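Local coordinates for protein T cell receptor gamma chain (Monodelphis domestica, PDB 7L15) that pairs with a T cell receptor mu chain to form the marsupial gamma mu receptor, which probably recognises antigen at the T cell surface, at residues F130-E135 against G143-L148; F153-K158 against N182-V187; T159-D164 against S188-K193; L201-Q206 against K215-S220. One frame throughout, in Å; residues are numbered along the deposited sequence.

Contact 1: F130-E135 against G143-L148; sequences FLPTSE and GTYICL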
loop_
_atom_site.group_PDB
_atom_site.type_symbol
_atom_site.label_atom_id
_atom_site.label_comp_id
_atom_site.label_asym_id
_atom_site.label_seq_id
_atom_site.Cartn_x
_atom_site.Cartn_y
_atom_site.Cartn_z
ATOM N N PHE B 130 -13.710 10.522 15.384
ATOM C CA PHE B 130 -13.360 11.360 16.522
ATOM C C PHE B 130 -12.867 12.693 15.970
ATOM O O PHE B 130 -12.042 12.720 15.052
ATOM C CB PHE B 130 -12.266 10.721 17.401
ATOM C CG PHE B 130 -12.563 9.312 17.849
ATOM C CD1 PHE B 130 -12.224 8.235 17.056
ATOM C CD2 PHE B 130 -13.134 9.068 19.089
ATOM C CE1 PHE B 130 -12.464 6.928 17.474
ATOM C CE2 PHE B 130 -13.381 7.769 19.508
ATOM C CZ PHE B 130 -13.046 6.698 18.695
ATOM N N LEU B 131 -13.345 13.785 16.526
ATOM C CA LEU B 131 -13.005 15.070 15.950
ATOM C C LEU B 131 -12.004 15.813 16.821
ATOM O O LEU B 131 -11.836 15.487 18.000
ATOM C CB LEU B 131 -14.280 15.902 15.759
ATOM C CG LEU B 131 -15.169 15.274 14.684
ATOM C CD1 LEU B 131 -16.358 14.578 15.310
ATOM C CD2 LEU B 131 -15.635 16.293 13.676
ATOM N N PRO B 132 -11.294 16.801 16.261
ATOM C CA PRO B 132 -10.301 17.536 17.055
ATOM C C PRO B 132 -10.898 18.032 18.361
ATOM O O PRO B 132 -12.039 18.473 18.401
ATOM C CB PRO B 132 -9.912 18.701 16.143
ATOM C CG PRO B 132 -10.131 18.173 14.752
ATOM C CD PRO B 132 -11.330 17.261 14.859
ATOM N N THR B 133 -10.128 17.915 19.439
ATOM C CA THR B 133 -10.520 18.423 20.743
ATOM C C THR B 133 -9.892 19.793 21.000
ATOM O O THR B 133 -8.809 20.110 20.497
ATOM C CB THR B 133 -10.106 17.473 21.869
ATOM O OG1 THR B 133 -8.684 17.303 21.839
ATOM C CG2 THR B 133 -10.766 16.127 21.711
ATOM N N SER B 134 -10.592 20.591 21.814
ATOM C CA SER B 134 -10.124 21.931 22.158
ATOM C C SER B 134 -8.752 21.868 22.803
ATOM O O SER B 134 -7.846 22.636 22.453
ATOM C CB SER B 134 -11.118 22.610 23.110
ATOM O OG SER B 134 -12.413 22.703 22.541
ATOM N N GLU B 135 -8.580 20.936 23.743
ATOM C CA GLU B 135 -7.294 20.791 24.416
ATOM C C GLU B 135 -6.161 20.541 23.420
ATOM O O GLU B 135 -5.071 21.115 23.554
ATOM C CB GLU B 135 -7.380 19.664 25.447
ATOM C CG GLU B 135 -6.310 19.751 26.515
ATOM C CD GLU B 135 -6.303 21.104 27.220
ATOM O OE1 GLU B 135 -7.393 21.652 27.479
ATOM O OE2 GLU B 135 -5.202 21.622 27.512
ATOM N N GLY B 143 -5.053 20.097 14.919
ATOM C CA GLY B 143 -6.146 19.234 15.310
ATOM C C GLY B 143 -6.130 17.939 14.540
ATOM O O GLY B 143 -5.795 17.926 13.356
ATOM N N THR B 144 -6.492 16.844 15.195
ATOM C CA THR B 144 -6.406 15.514 14.601
ATOM C C THR B 144 -7.802 14.924 14.425
ATOM O O THR B 144 -8.556 14.786 15.396
ATOM C CB THR B 144 -5.542 14.586 15.454
ATOM O OG1 THR B 144 -4.247 15.178 15.640
ATOM C CG2 THR B 144 -5.369 13.232 14.769
ATOM N N TYR B 145 -8.146 14.616 13.183
ATOM C CA TYR B 145 -9.325 13.835 12.860
ATOM C C TYR B 145 -8.940 12.372 12.878
ATOM O O TYR B 145 -7.875 11.993 12.400
ATOM C CB TYR B 145 -9.872 14.187 11.475
ATOM C CG TYR B 145 -10.192 15.633 11.281
ATOM C CD1 TYR B 145 -9.204 16.539 10.910
ATOM C CD2 TYR B 145 -11.481 16.103 11.468
ATOM C CE1 TYR B 145 -9.501 17.879 10.736
ATOM C CE2 TYR B 145 -11.783 17.428 11.295
ATOM C CZ TYR B 145 -10.795 18.315 10.927
ATOM O OH TYR B 145 -11.123 19.642 10.760
ATOM N N ILE B 146 -9.810 11.550 13.429
ATOM C CA ILE B 146 -9.535 10.134 13.561
ATOM C C ILE B 146 -10.723 9.381 12.992
ATOM O O ILE B 146 -11.864 9.642 13.381
ATOM C CB ILE B 146 -9.305 9.747 15.034
ATOM C CG1 ILE B 146 -8.120 10.525 15.617
ATOM C CG2 ILE B 146 -9.128 8.236 15.166
ATOM C CD1 ILE B 146 -8.068 10.489 17.162
ATOM N N CYS B 147 -10.470 8.446 12.086
ATOM C CA CYS B 147 -11.514 7.505 11.714
ATOM C C CYS B 147 -11.068 6.082 12.011
ATOM O O CYS B 147 -10.092 5.597 11.426
ATOM C CB CYS B 147 -11.921 7.611 10.249
ATOM S SG CYS B 147 -13.282 6.415 9.987
ATOM N N LEU B 148 -11.821 5.411 12.878
ATOM C CA LEU B 148 -11.676 3.983 13.133
ATOM C C LEU B 148 -12.699 3.219 12.288
ATOM O O LEU B 148 -13.898 3.507 12.336
ATOM C CB LEU B 148 -11.875 3.689 14.620
ATOM C CG LEU B 148 -12.122 2.229 15.034
ATOM C CD1 LEU B 148 -10.886 1.370 14.777
ATOM C CD2 LEU B 148 -12.505 2.155 16.494
HETATM O O HOH W 1 -9.216 14.289 17.812
#
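Two backbone hydrogen bonds join Phe130 and Ile146 as an antiparallel hydrogen-bonded pair: Phe130 N gives to Ile146 O at 2.9 Å and nearly straight (169°), Ile146 N returns the bond to Phe130 O at 3.0 Å, and both donors lie in the carbonyl planes. Beside this pair the Phe130 ring crosses Ile146 obliquely, with CD1 3.6 Å from Ile146 CG2, while the ring edge meets Leu148 CB. Past Leu131 the chain turns out of the sheet, and a water takes over the bridging, donating to Thr144 O at 2.6 Å and more weakly to Leu131 O. Pro132 then lies over the Tyr145 ring in a CH-pi contact, its CD 3.9 Å from the ring centroid and CG also above the face. CB of Pro132 approaches Gly143 CA at 3.9 Å, where the glycine has no side chain to come between them. Trp161, Leu201 and Leu197 also pack on Tyr145, Leu197 touching Pro132 as well. Thr133 N-caps the helix that follows, its OG1 weakly bonded to Glu136 N, and Val143 of the mu chain packs on Phe130. Strand 126-130 (A) and strand 142-152 (B), joined through helix 134-140, are the A-B pair of an immunoglobulin constant domain.

Contact 2: F153-K158 against N182-V187; sequences FPNVVK and NSYSQV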
loop_
_atom_site.group_PDB
_atom_site.type_symbol
_atom_site.label_atom_id
_atom_site.label_comp_id
_atom_site.label_asym_id
_atom_site.label_seq_id
_atom_site.Cartn_x
_atom_site.Cartn_y
_atom_site.Cartn_z
ATOM N N PHE B 153 -14.537 -7.675 7.024
ATOM C CA PHE B 153 -13.942 -8.875 6.474
ATOM C C PHE B 153 -14.200 -8.834 4.974
ATOM O O PHE B 153 -15.344 -8.586 4.568
ATOM C CB PHE B 153 -14.519 -10.160 7.064
ATOM C CG PHE B 153 -13.843 -11.392 6.560
ATOM C CD1 PHE B 153 -14.197 -11.946 5.344
ATOM C CD2 PHE B 153 -12.825 -11.980 7.293
ATOM C CE1 PHE B 153 -13.543 -13.067 4.876
ATOM C CE2 PHE B 153 -12.181 -13.096 6.838
ATOM C CZ PHE B 153 -12.533 -13.643 5.629
ATOM N N PRO B 154 -13.187 -9.080 4.129
ATOM C CA PRO B 154 -11.812 -9.491 4.457
ATOM C C PRO B 154 -10.926 -8.364 5.010
ATOM O O PRO B 154 -11.400 -7.235 5.126
ATOM C CB PRO B 154 -11.277 -9.975 3.108
ATOM C CG PRO B 154 -11.956 -9.067 2.126
ATOM C CD PRO B 154 -13.347 -8.811 2.684
ATOM N N ASN B 155 -9.666 -8.685 5.337
ATOM C CA ASN B 155 -8.698 -7.738 5.902
ATOM C C ASN B 155 -8.052 -6.833 4.853
ATOM O O ASN B 155 -6.840 -6.628 4.872
ATOM C CB ASN B 155 -7.630 -8.510 6.676
ATOM C CG ASN B 155 -6.831 -9.464 5.793
ATOM O OD1 ASN B 155 -7.290 -9.891 4.740
ATOM N ND2 ASN B 155 -5.615 -9.810 6.235
ATOM N N VAL B 156 -8.837 -6.305 3.922
ATOM C CA VAL B 156 -8.347 -5.427 2.869
ATOM C C VAL B 156 -9.248 -4.203 2.854
ATOM O O VAL B 156 -10.476 -4.334 2.813
ATOM C CB VAL B 156 -8.353 -6.121 1.489
ATOM C CG1 VAL B 156 -7.817 -5.189 0.431
ATOM C CG2 VAL B 156 -7.546 -7.408 1.511
ATOM N N VAL B 157 -8.648 -3.015 2.874
ATOM C CA VAL B 157 -9.422 -1.783 2.898
ATOM C C VAL B 157 -8.513 -0.663 2.425
ATOM O O VAL B 157 -7.288 -0.739 2.557
ATOM C CB VAL B 157 -10.002 -1.518 4.312
ATOM C CG1 VAL B 157 -8.886 -1.121 5.274
ATOM C CG2 VAL B 157 -11.119 -0.454 4.282
ATOM N N LYS B 158 -9.116 0.367 1.844
ATOM C CA LYS B 158 -8.411 1.526 1.318
ATOM C C LYS B 158 -9.137 2.768 1.816
ATOM O O LYS B 158 -10.362 2.856 1.698
ATOM C CB LYS B 158 -8.374 1.478 -0.214
ATOM C CG LYS B 158 -7.763 2.695 -0.895
ATOM C CD LYS B 158 -7.666 2.490 -2.414
ATOM C CE LYS B 158 -7.029 3.687 -3.132
ATOM N NZ LYS B 158 -7.121 3.545 -4.620
ATOM N N ASN B 182 -12.843 -13.507 11.538
ATOM C CA ASN B 182 -13.775 -12.838 10.642
ATOM C C ASN B 182 -13.972 -11.370 10.990
ATOM O O ASN B 182 -14.980 -10.782 10.593
ATOM C CB ASN B 182 -15.122 -13.560 10.627
ATOM C CG ASN B 182 -15.777 -13.630 12.004
ATOM O OD1 ASN B 182 -15.570 -12.768 12.868
ATOM N ND2 ASN B 182 -16.582 -14.667 12.209
ATOM N N SER B 183 -13.035 -10.757 11.710
ATOM C CA SER B 183 -13.236 -9.367 12.122
ATOM C C SER B 183 -11.899 -8.637 12.157
ATOM O O SER B 183 -11.050 -8.928 13.007
ATOM C CB SER B 183 -13.932 -9.312 13.479
ATOM O OG SER B 183 -14.127 -7.976 13.888
ATOM N N TYR B 184 -11.716 -7.680 11.248
ATOM C CA TYR B 184 -10.529 -6.840 11.230
ATOM C C TYR B 184 -10.920 -5.380 11.384
ATOM O O TYR B 184 -12.064 -4.993 11.141
ATOM C CB TYR B 184 -9.726 -7.029 9.935
ATOM C CG TYR B 184 -9.151 -8.420 9.761
ATOM C CD1 TYR B 184 -9.913 -9.450 9.227
ATOM C CD2 TYR B 184 -7.833 -8.695 10.120
ATOM C CE1 TYR B 184 -9.380 -10.729 9.066
ATOM C CE2 TYR B 184 -7.295 -9.953 9.962
ATOM C CZ TYR B 184 -8.067 -10.972 9.439
ATOM O OH TYR B 184 -7.512 -12.228 9.296
ATOM N N SER B 185 -9.942 -4.555 11.762
ATOM C CA SER B 185 -10.185 -3.129 11.903
ATOM C C SER B 185 -8.934 -2.347 11.517
ATOM O O SER B 185 -7.836 -2.896 11.426
ATOM C CB SER B 185 -10.620 -2.796 13.330
ATOM O OG SER B 185 -9.571 -3.073 14.221
ATOM N N GLN B 186 -9.110 -1.045 11.298
ATOM C CA GLN B 186 -7.985 -0.170 10.991
ATOM C C GLN B 186 -8.353 1.252 11.360
ATOM O O GLN B 186 -9.468 1.696 11.082
ATOM C CB GLN B 186 -7.598 -0.208 9.508
ATOM C CG GLN B 186 -6.397 0.652 9.201
ATOM C CD GLN B 186 -6.074 0.719 7.723
ATOM O OE1 GLN B 186 -6.943 1.002 6.905
ATOM N NE2 GLN B 186 -4.812 0.461 7.374
ATOM N N VAL B 187 -7.418 1.968 11.980
ATOM C CA VAL B 187 -7.620 3.377 12.293
ATOM C C VAL B 187 -6.718 4.206 11.386
ATOM O O VAL B 187 -5.592 3.812 11.096
ATOM C CB VAL B 187 -7.359 3.665 13.787
ATOM C CG1 VAL B 187 -5.925 3.549 14.104
ATOM C CG2 VAL B 187 -7.841 5.034 14.151
#
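No backbone hydrogen bond links 153-158 to 182-187; the first, the B-to-C connection of the constant domain, runs alongside strand 183-193, with CA atoms 5.7 Å apart at Phe153 and Ser183 and 8.4 Å apart at Val157 and Gln186. The cis Phe153-Pro154 peptide, usual in C1-set domains, bends the loop, and Val156 N closes a weak bond back to Pro154 O. Pro154 and Val156 pack on strand 12-16 of the V domain. After the bend Asn155 lies against Tyr184. Asn155 CG sits in the crowded position between backbone N and carbonyl carbon (chi1 62°), and its CB stands almost on the normal of the Tyr184 ring, 3.3 Å from the centroid, a close CH-pi contact over the middle of the face. The two side chains lie side by side and point the same way, the amide plane turned 41° from the ring. Phe153, its CG anti to the backbone N, reaches with CD2 to Asn182 CA at 3.6 Å and to the edge of the Tyr184 ring at CE1. Farther along, the extended Gln186 lays OE1 3.3 Å from Val157 CG1, while its NE2 bonds to Gly175 O. Joined without polar bonds, the two segments depend on ring-face and methyl packing, and the amide of Gln186 is oriented from its NE2 end by the neighbouring strand.

Contact 3: T159-D164 against S188-K193; sequences TYWKED and SWLTVK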
loop_
_atom_site.group_PDB
_atom_site.type_symbol
_atom_site.label_atom_id
_atom_site.label_comp_id
_atom_site.label_asym_id
_atom_site.label_seq_id
_atom_site.Cartn_x
_atom_site.Cartn_y
_atom_site.Cartn_z
ATOM N N THR B 159 -8.394 3.696 2.416
ATOM C CA THR B 159 -8.968 4.896 3.009
ATOM C C THR B 159 -8.123 6.094 2.604
ATOM O O THR B 159 -6.908 5.974 2.429
ATOM C CB THR B 159 -9.036 4.822 4.543
ATOM O OG1 THR B 159 -7.711 4.851 5.079
ATOM C CG2 THR B 159 -9.717 3.552 5.007
ATOM N N TYR B 160 -8.771 7.250 2.448
ATOM C CA TYR B 160 -8.047 8.461 2.094
ATOM C C TYR B 160 -8.857 9.686 2.515
ATOM O O TYR B 160 -10.085 9.645 2.624
ATOM C CB TYR B 160 -7.682 8.504 0.594
ATOM C CG TYR B 160 -8.737 7.979 -0.391
ATOM C CD1 TYR B 160 -9.000 6.621 -0.491
ATOM C CD2 TYR B 160 -9.429 8.839 -1.240
ATOM C CE1 TYR B 160 -9.948 6.123 -1.377
ATOM C CE2 TYR B 160 -10.386 8.347 -2.157
ATOM C CZ TYR B 160 -10.634 6.981 -2.213
ATOM O OH TYR B 160 -11.565 6.436 -3.079
ATOM N N TRP B 161 -8.135 10.769 2.771
ATOM C CA TRP B 161 -8.694 12.050 3.162
ATOM C C TRP B 161 -8.413 13.063 2.063
ATOM O O TRP B 161 -7.293 13.134 1.559
ATOM C CB TRP B 161 -8.081 12.539 4.474
ATOM C CG TRP B 161 -8.152 11.543 5.596
ATOM C CD1 TRP B 161 -7.471 10.357 5.692
ATOM C CD2 TRP B 161 -8.935 11.654 6.787
ATOM N NE1 TRP B 161 -7.796 9.719 6.869
ATOM C CE2 TRP B 161 -8.689 10.495 7.561
ATOM C CE3 TRP B 161 -9.826 12.621 7.279
ATOM C CZ2 TRP B 161 -9.298 10.275 8.797
ATOM C CZ3 TRP B 161 -10.442 12.396 8.520
ATOM C CH2 TRP B 161 -10.175 11.229 9.258
ATOM N N LYS B 162 -9.426 13.843 1.694
ATOM C CA LYS B 162 -9.259 14.945 0.760
ATOM C C LYS B 162 -9.831 16.218 1.368
ATOM O O LYS B 162 -10.742 16.175 2.199
ATOM C CB LYS B 162 -9.950 14.675 -0.568
ATOM C CG LYS B 162 -9.439 13.476 -1.334
ATOM C CD LYS B 162 -10.030 13.473 -2.743
ATOM C CE LYS B 162 -9.533 12.277 -3.527
ATOM N NZ LYS B 162 -8.088 12.081 -3.261
ATOM N N GLU B 163 -9.295 17.358 0.952
ATOM C CA GLU B 163 -9.930 18.625 1.280
ATOM C C GLU B 163 -10.602 19.179 0.035
ATOM O O GLU B 163 -10.140 18.950 -1.086
ATOM C CB GLU B 163 -8.931 19.638 1.840
ATOM C CG GLU B 163 -7.828 20.042 0.899
ATOM C CD GLU B 163 -6.836 20.958 1.576
ATOM O OE1 GLU B 163 -5.613 20.793 1.356
ATOM O OE2 GLU B 163 -7.288 21.831 2.350
ATOM N N ASP B 164 -11.722 19.871 0.239
ATOM C CA ASP B 164 -12.464 20.427 -0.886
ATOM C C ASP B 164 -11.581 21.400 -1.657
ATOM O O ASP B 164 -10.921 22.263 -1.069
ATOM C CB ASP B 164 -13.734 21.127 -0.398
ATOM C CG ASP B 164 -14.656 20.196 0.369
ATOM O OD1 ASP B 164 -14.246 19.051 0.669
ATOM O OD2 ASP B 164 -15.795 20.612 0.671
ATOM N N SER B 188 -7.223 5.333 10.904
ATOM C CA SER B 188 -6.356 6.333 10.292
ATOM C C SER B 188 -6.658 7.690 10.895
ATOM O O SER B 188 -7.726 7.916 11.470
ATOM C CB SER B 188 -6.522 6.415 8.776
ATOM O OG SER B 188 -7.698 7.117 8.459
ATOM N N TRP B 189 -5.712 8.610 10.757
ATOM C CA TRP B 189 -5.921 9.903 11.389
ATOM C C TRP B 189 -5.166 10.997 10.645
ATOM O O TRP B 189 -4.146 10.749 9.999
ATOM C CB TRP B 189 -5.527 9.861 12.865
ATOM C CG TRP B 189 -4.071 9.593 13.201
ATOM C CD1 TRP B 189 -3.135 10.524 13.570
ATOM C CD2 TRP B 189 -3.417 8.317 13.290
ATOM N NE1 TRP B 189 -1.939 9.910 13.855
ATOM C CE2 TRP B 189 -2.085 8.557 13.704
ATOM C CE3 TRP B 189 -3.824 6.997 13.061
ATOM C CZ2 TRP B 189 -1.155 7.524 13.889
ATOM C CZ3 TRP B 189 -2.899 5.972 13.242
ATOM C CH2 TRP B 189 -1.580 6.243 13.654
ATOM N N LEU B 190 -5.689 12.212 10.740
ATOM C CA LEU B 190 -5.197 13.338 9.956
ATOM C C LEU B 190 -5.000 14.531 10.881
ATOM O O LEU B 190 -5.968 15.077 11.423
ATOM C CB LEU B 190 -6.163 13.669 8.824
ATOM C CG LEU B 190 -5.891 14.938 8.007
ATOM C CD1 LEU B 190 -4.741 14.714 7.042
ATOM C CD2 LEU B 190 -7.143 15.400 7.266
ATOM N N THR B 191 -3.746 14.920 11.063
ATOM C CA THR B 191 -3.372 16.081 11.852
ATOM C C THR B 191 -3.136 17.251 10.905
ATOM O O THR B 191 -2.335 17.139 9.976
ATOM C CB THR B 191 -2.118 15.763 12.664
ATOM O OG1 THR B 191 -2.377 14.604 13.475
ATOM C CG2 THR B 191 -1.730 16.941 13.529
ATOM N N VAL B 192 -3.841 18.365 11.130
ATOM C CA VAL B 192 -3.761 19.530 10.250
ATOM C C VAL B 192 -3.575 20.795 11.067
ATOM O O VAL B 192 -3.999 20.871 12.226
ATOM C CB VAL B 192 -5.010 19.675 9.362
ATOM C CG1 VAL B 192 -5.232 18.411 8.551
ATOM C CG2 VAL B 192 -6.221 20.012 10.205
ATOM N N LYS B 193 -2.961 21.806 10.438
ATOM C CA LYS B 193 -2.787 23.120 11.053
ATOM C C LYS B 193 -4.123 23.851 11.198
ATOM O O LYS B 193 -5.101 23.569 10.499
ATOM C CB LYS B 193 -1.840 23.986 10.229
ATOM C CG LYS B 193 -0.439 23.438 10.100
ATOM C CD LYS B 193 0.447 24.427 9.324
ATOM C CE LYS B 193 1.845 23.868 9.118
ATOM N NZ LYS B 193 1.764 22.392 8.815
#
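The Trp161 indole stands between the two sheets with Leu190 over one face and Ser188 at its edge. Leu190 CB lies above the ring system, 4.1 Å from the centroid of the six-membered ring and close to its normal, a CH-pi contact, and CD2 extends it to Trp161 CE3 at 3.9 Å. The two side chains slide past each other in opposite directions. At the edge, Trp161 NE1 gives its hydrogen to Ser188 OG at 3.1 Å; the oxygen is close to the indole plane, though the bond is bent (147°). Trp161 CG is anti to its carbonyl carbon, while Ser188 OG takes the crowded position between backbone N and carbonyl carbon (chi1 77°), which turns the hydroxyl to the indole. The strands 159-163 and 188-193 run in roughly the same direction, 25° apart, with axes 8.5 Å from each other, so that side chains alone span the gap. Trp161 is the core tryptophan of strand C in the immunoglobulin sandwich, packed here against strand E (183-193) of the opposite sheet. Tyr203 meets the indole edge-to-face. On the far side of strand 183-193, Trp189 NE1 is bonded to Ser188 of the mu chain. The buried indole N-H is therefore satisfied inside the apolar core, and its bond to Ser188, together with Leu190 on the face, fixes the rotation of the ring.

Contact 4: L201-Q206 against K215-S220; sequences LTYFYQ and KAFSIS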
loop_
_atom_site.group_PDB
_atom_site.type_symbol
_atom_site.label_atom_id
_atom_site.label_comp_id
_atom_site.label_asym_id
_atom_site.label_seq_id
_atom_site.Cartn_x
_atom_site.Cartn_y
_atom_site.Cartn_z
ATOM N N LEU B 201 -13.492 18.906 4.721
ATOM C CA LEU B 201 -12.755 17.694 4.404
ATOM C C LEU B 201 -13.718 16.604 3.958
ATOM O O LEU B 201 -14.883 16.586 4.362
ATOM C CB LEU B 201 -11.973 17.209 5.615
ATOM C CG LEU B 201 -10.986 18.212 6.203
ATOM C CD1 LEU B 201 -10.237 17.555 7.344
ATOM C CD2 LEU B 201 -10.023 18.719 5.143
ATOM N N THR B 202 -13.226 15.686 3.128
ATOM C CA THR B 202 -13.970 14.479 2.804
ATOM C C THR B 202 -13.120 13.246 3.104
ATOM O O THR B 202 -11.922 13.209 2.810
ATOM C CB THR B 202 -14.444 14.482 1.346
ATOM O OG1 THR B 202 -15.219 15.662 1.102
ATOM C CG2 THR B 202 -15.332 13.284 1.100
ATOM N N TYR B 203 -13.745 12.256 3.727
ATOM C CA TYR B 203 -13.118 10.992 4.075
ATOM C C TYR B 203 -13.746 9.887 3.235
ATOM O O TYR B 203 -14.979 9.791 3.152
ATOM C CB TYR B 203 -13.290 10.703 5.571
ATOM C CG TYR B 203 -12.872 9.303 5.988
ATOM C CD1 TYR B 203 -11.547 9.015 6.291
ATOM C CD2 TYR B 203 -13.808 8.271 6.067
ATOM C CE1 TYR B 203 -11.162 7.731 6.674
ATOM C CE2 TYR B 203 -13.438 6.977 6.436
ATOM C CZ TYR B 203 -12.119 6.716 6.744
ATOM O OH TYR B 203 -11.763 5.441 7.121
ATOM N N PHE B 204 -12.905 9.055 2.621
ATOM C CA PHE B 204 -13.349 7.980 1.736
ATOM C C PHE B 204 -12.836 6.629 2.208
ATOM O O PHE B 204 -11.708 6.519 2.690
ATOM C CB PHE B 204 -12.824 8.155 0.319
ATOM C CG PHE B 204 -13.201 9.433 -0.326
ATOM C CD1 PHE B 204 -12.362 10.524 -0.261
ATOM C CD2 PHE B 204 -14.377 9.534 -1.047
ATOM C CE1 PHE B 204 -12.705 11.713 -0.893
ATOM C CE2 PHE B 204 -14.720 10.719 -1.680
ATOM C CZ PHE B 204 -13.885 11.804 -1.600
ATOM N N TYR B 205 -13.626 5.579 1.980
ATOM C CA TYR B 205 -13.074 4.235 2.084
ATOM C C TYR B 205 -13.712 3.302 1.061
ATOM O O TYR B 205 -14.855 3.491 0.641
ATOM C CB TYR B 205 -13.206 3.654 3.514
ATOM C CG TYR B 205 -14.611 3.451 4.032
ATOM C CD1 TYR B 205 -15.298 4.482 4.658
ATOM C CD2 TYR B 205 -15.241 2.210 3.922
ATOM C CE1 TYR B 205 -16.585 4.280 5.151
ATOM C CE2 TYR B 205 -16.505 2.000 4.409
ATOM C CZ TYR B 205 -17.182 3.033 5.013
ATOM O OH TYR B 205 -18.453 2.789 5.481
ATOM N N GLN B 206 -12.942 2.294 0.658
ATOM C CA GLN B 206 -13.389 1.237 -0.234
ATOM C C GLN B 206 -13.208 -0.113 0.447
ATOM O O GLN B 206 -12.260 -0.326 1.212
ATOM C CB GLN B 206 -12.613 1.226 -1.565
ATOM C CG GLN B 206 -12.834 2.444 -2.435
ATOM C CD GLN B 206 -11.813 2.528 -3.553
ATOM O OE1 GLN B 206 -11.523 1.535 -4.206
ATOM N NE2 GLN B 206 -11.247 3.710 -3.759
ATOM N N LYS B 215 -17.485 4.594 -0.182
ATOM C CA LYS B 215 -18.273 5.351 0.787
ATOM C C LYS B 215 -17.537 6.644 1.114
ATOM O O LYS B 215 -16.307 6.657 1.208
ATOM C CB LYS B 215 -18.493 4.539 2.071
ATOM C CG LYS B 215 -19.469 5.168 3.054
ATOM C CD LYS B 215 -20.882 5.242 2.479
ATOM C CE LYS B 215 -21.878 5.797 3.498
ATOM N NZ LYS B 215 -22.019 4.880 4.666
ATOM N N ALA B 216 -18.281 7.734 1.279
ATOM C CA ALA B 216 -17.685 9.042 1.517
ATOM C C ALA B 216 -18.406 9.757 2.646
ATOM O O ALA B 216 -19.639 9.743 2.713
ATOM C CB ALA B 216 -17.730 9.923 0.266
ATOM N N PHE B 217 -17.630 10.395 3.524
ATOM C CA PHE B 217 -18.173 11.216 4.596
ATOM C C PHE B 217 -17.651 12.641 4.476
ATOM O O PHE B 217 -16.493 12.863 4.127
ATOM C CB PHE B 217 -17.828 10.636 5.976
ATOM C CG PHE B 217 -18.540 9.356 6.265
ATOM C CD1 PHE B 217 -19.766 9.360 6.914
ATOM C CD2 PHE B 217 -18.019 8.152 5.837
ATOM C CE1 PHE B 217 -20.442 8.170 7.161
ATOM C CE2 PHE B 217 -18.685 6.964 6.082
ATOM C CZ PHE B 217 -19.899 6.976 6.734
ATOM N N SER B 218 -18.514 13.594 4.769
ATOM C CA SER B 218 -18.167 15.002 4.772
ATOM C C SER B 218 -17.903 15.444 6.206
ATOM O O SER B 218 -18.641 15.077 7.123
ATOM C CB SER B 218 -19.306 15.829 4.155
ATOM O OG SER B 218 -19.226 17.189 4.548
ATOM N N ILE B 219 -16.835 16.209 6.400
ATOM C CA ILE B 219 -16.528 16.822 7.686
ATOM C C ILE B 219 -16.464 18.329 7.474
ATOM O O ILE B 219 -15.623 18.814 6.711
ATOM C CB ILE B 219 -15.215 16.285 8.274
ATOM C CG1 ILE B 219 -15.244 14.754 8.290
ATOM C CG2 ILE B 219 -15.020 16.830 9.680
ATOM C CD1 ILE B 219 -13.942 14.087 8.724
ATOM N N SER B 220 -17.362 19.063 8.123
ATOM C CA SER B 220 -17.528 20.478 7.815
ATOM C C SER B 220 -17.926 21.236 9.074
ATOM O O SER B 220 -18.340 20.646 10.076
ATOM C CB SER B 220 -18.565 20.687 6.705
ATOM O OG SER B 220 -19.813 20.108 7.047
#
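Tyr205 CG occupies the crowded position between backbone N and carbonyl carbon (chi1 63°), and Lys215 CG is anti to its backbone N (chi1 -172°); the two side chains therefore run side by side, pointing the same way. Lys215 CB rests over the Tyr205 ring, 3.8 Å from the centroid in a CH-pi contact, and CG continues to Tyr205 OH at 3.5 Å. Phe217, its CG beside the backbone N, meets Tyr205 edge to edge, CE2 3.5 Å from Tyr205 CE1. On the other face of the sheet Phe204 sets CD2 3.6 Å from Ala216 CB, and Thr202 CG2 lies over the Phe204 ring near its rim. Between the two faces, six backbone hydrogen bonds join the strands in three pairs, Leu201 with Ile219, Tyr203 with Phe217 and Tyr205 with Lys215. The bond from Phe217 N to Tyr203 O is the shortest, 2.7 Å; that from Lys215 N to Tyr205 O, at the end next to the connecting loop, is more bent (148°). Tyr203 also meets Phe129 edge-to-face. The hairpin is the F-G pair of an immunoglobulin constant domain, its inner face, with Leu201 and Tyr203, turned to the core and strand 215-219 at the sheet's outer edge.

How the contacts relate
From the N terminus, contact 1 closes first, returning the chain through helix 134-140 so that strand 126-130 pairs with strand 142-152. Contacts 2 and 3 open next and cross: 153-158 and 159-164 run in sequence, as do 182-187 and 188-193, so both brace one sheet against the other along strand 183-193. Contact 4 closes last, a local hairpin at the chain's end. Contact 1 joins contact 3 by backbone bonds of strands 142-152 and 183-193; contacts 2 and 3 join contact 4 through strands 158-163 and 201-206. Tyr145, Trp161 and Tyr203 link contacts 1, 3 and 4 across the core of the constant-domain sandwich.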